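Local coordinates for protein L-hydantoinase (Arthrobacter aurescens, PDB 1GKR) that hydrolyses the ring of hydantoin derivatives, aryl-substituted ones preferentially, as a homotetrameric enzyme with two zinc ions per subunit, at residues A[168-173]-A[229-234]. Residues are numbered along the deposited sequence; the frame is centred on the assembly and turned at random.
Sequences EIFQEI and KEAGCR
Two neighbouring outer helices of the TIM-barrel domain meet here, where Phe170 of helix 163-176 packs on Ala231 and Cys233. Ala231 is the last residue of helix 214-231. Gly232, with positive phi, then turns the chain toward strand 234-237. Cys233 sits in this short link. With SG between its backbone N and carbonyl carbon (chi1 54°), Cys233 brings the sulfur against the base of the Phe170 ring. Cys233 SG is 3.5 Å from Phe170 CG. Cys233 SG is 4.0 Å from the centroid of the Phe170 ring and 30° off its normal, an oblique sulfur-aromatic contact. The CB of Ala231 approaches the same ring at its edge, near the ring plane, and touches Phe170 CB at 3.5 Å. One turn further on, CG2 of Ile173 rests 3.9 Å from Cys233 CB. Ile180 of strand 179-182 touches Phe170, Ile173 and Cys233, so both helix 163-176 and the link pack against this barrel strand. The CB of Gln171 points away from segment 229-234, and its OE1 accepts a hydrogen bond from Gln196 NE2 of the second subunit. No hydrogen bond crosses between the two segments. The contact therefore rests on apolar packing and the sulfur-aromatic pair, with Phe170, Ile173 and Cys233 all buried.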
loop_
_atom_site.group_PDB
_atom_site.type_symbol
_atom_site.label_atom_id
_atom_site.label_comp_id
_atom_site.label_asym_id
_atom_site.label_seq_id
_atom_site.Cartn_x
_atom_site.Cartn_y
_atom_site.Cartn_z
ATOM N N GLU A 168 6.835 -26.190 -8.631
ATOM C CA GLU A 168 7.382 -26.867 -9.810
ATOM C C GLU A 168 6.338 -26.922 -10.916
ATOM O O GLU A 168 6.664 -26.826 -12.103
ATOM C CB GLU A 168 7.844 -28.281 -9.464
ATOM C CG GLU A 168 8.997 -28.310 -8.488
ATOM C CD GLU A 168 9.593 -29.692 -8.324
ATOM O OE1 GLU A 168 8.825 -30.660 -8.080
ATOM O OE2 GLU A 168 10.837 -29.797 -8.433
ATOM N N ILE A 169 5.076 -27.076 -10.520
ATOM C CA ILE A 169 3.990 -27.128 -11.482
ATOM C C ILE A 169 3.867 -25.764 -12.142
ATOM O O ILE A 169 3.697 -25.681 -13.351
ATOM C CB ILE A 169 2.675 -27.515 -10.796
ATOM C CG1 ILE A 169 2.778 -28.956 -10.302
ATOM C CG2 ILE A 169 1.496 -27.334 -11.752
ATOM C CD1 ILE A 169 1.546 -29.444 -9.546
ATOM N N PHE A 170 3.973 -24.696 -11.348
ATOM C CA PHE A 170 3.888 -23.337 -11.876
ATOM C C PHE A 170 4.963 -23.131 -12.933
ATOM O O PHE A 170 4.696 -22.560 -13.997
ATOM C CB PHE A 170 4.083 -22.309 -10.769
ATOM C CG PHE A 170 2.825 -21.974 -10.002
ATOM C CD1 PHE A 170 1.694 -22.778 -10.087
ATOM C CD2 PHE A 170 2.793 -20.870 -9.160
ATOM C CE1 PHE A 170 0.553 -22.482 -9.338
ATOM C CE2 PHE A 170 1.662 -20.570 -8.414
ATOM C CZ PHE A 170 0.539 -21.381 -8.505
ATOM N N GLN A 171 6.178 -23.595 -12.656
ATOM C CA GLN A 171 7.247 -23.448 -13.636
ATOM C C GLN A 171 6.951 -24.221 -14.909
ATOM O O GLN A 171 7.164 -23.696 -16.001
ATOM C CB GLN A 171 8.574 -23.907 -13.067
ATOM C CG GLN A 171 9.004 -23.125 -11.865
ATOM C CD GLN A 171 10.324 -23.610 -11.319
ATOM O OE1 GLN A 171 10.542 -24.818 -11.148
ATOM N NE2 GLN A 171 11.217 -22.672 -11.030
ATOM N N GLU A 172 6.469 -25.457 -14.803
ATOM C CA GLU A 172 6.165 -26.192 -16.028
ATOM C C GLU A 172 5.094 -25.456 -16.825
ATOM O O GLU A 172 5.242 -25.265 -18.029
ATOM C CB GLU A 172 5.683 -27.614 -15.740
ATOM C CG GLU A 172 6.757 -28.691 -15.864
ATOM C CD GLU A 172 7.409 -28.749 -17.244
ATOM O OE1 GLU A 172 6.691 -28.905 -18.256
ATOM O OE2 GLU A 172 8.653 -28.644 -17.311
ATOM N N ILE A 173 4.021 -25.044 -16.149
ATOM C CA ILE A 173 2.925 -24.330 -16.796
ATOM C C ILE A 173 3.414 -23.086 -17.528
ATOM O O ILE A 173 2.961 -22.792 -18.639
ATOM C CB ILE A 173 1.847 -23.894 -15.780
ATOM C CG1 ILE A 173 1.185 -25.123 -15.159
ATOM C CG2 ILE A 173 0.804 -23.048 -16.471
ATOM C CD1 ILE A 173 0.535 -26.044 -16.177
ATOM N N LYS A 229 4.073 -14.930 -8.679
ATOM C CA LYS A 229 4.896 -13.741 -8.808
ATOM C C LYS A 229 6.300 -14.143 -9.246
ATOM O O LYS A 229 6.944 -13.446 -10.024
ATOM C CB LYS A 229 4.949 -13.032 -7.458
ATOM C CG LYS A 229 5.954 -11.908 -7.328
ATOM C CD LYS A 229 5.577 -10.699 -8.146
ATOM C CE LYS A 229 6.304 -9.444 -7.649
ATOM N NZ LYS A 229 5.881 -9.043 -6.268
ATOM N N GLU A 230 6.758 -15.286 -8.750
ATOM C CA GLU A 230 8.087 -15.800 -9.055
ATOM C C GLU A 230 8.135 -16.697 -10.295
ATOM O O GLU A 230 9.126 -16.715 -11.002
ATOM C CB GLU A 230 8.593 -16.586 -7.856
ATOM C CG GLU A 230 10.060 -16.879 -7.871
ATOM C CD GLU A 230 10.893 -15.637 -7.613
ATOM O OE1 GLU A 230 10.330 -14.632 -7.088
ATOM O OE2 GLU A 230 12.111 -15.682 -7.927
ATOM N N ALA A 231 7.070 -17.445 -10.558
ATOM C CA ALA A 231 7.036 -18.345 -11.706
ATOM C C ALA A 231 6.596 -17.706 -13.021
ATOM O O ALA A 231 7.055 -18.115 -14.082
ATOM C CB ALA A 231 6.131 -19.532 -11.396
ATOM N N GLY A 232 5.674 -16.746 -12.950
ATOM C CA GLY A 232 5.192 -16.059 -14.141
ATOM C C GLY A 232 4.147 -16.743 -15.011
ATOM O O GLY A 232 3.881 -16.301 -16.132
ATOM N N CYS A 233 3.547 -17.817 -14.508
ATOM C CA CYS A 233 2.532 -18.564 -15.253
ATOM C C CYS A 233 1.163 -17.916 -15.112
ATOM O O CYS A 233 0.884 -17.287 -14.100
ATOM C CB CYS A 233 2.449 -19.986 -14.707
ATOM S SG CYS A 233 2.156 -20.046 -12.902
ATOM N N ARG A 234 0.302 -18.068 -16.117
ATOM C CA ARG A 234 -1.039 -17.503 -16.021
ATOM C C ARG A 234 -1.751 -18.313 -14.932
ATOM O O ARG A 234 -1.803 -19.542 -14.988
ATOM C CB ARG A 234 -1.795 -17.633 -17.338
ATOM C CG ARG A 234 -2.848 -16.559 -17.469
ATOM C CD ARG A 234 -3.934 -16.918 -18.435
ATOM N NE ARG A 234 -3.654 -16.616 -19.840
ATOM C CZ ARG A 234 -3.354 -15.412 -20.311
ATOM N NH1 ARG A 234 -3.267 -14.381 -19.492
ATOM N NH2 ARG A 234 -3.200 -15.228 -21.614
#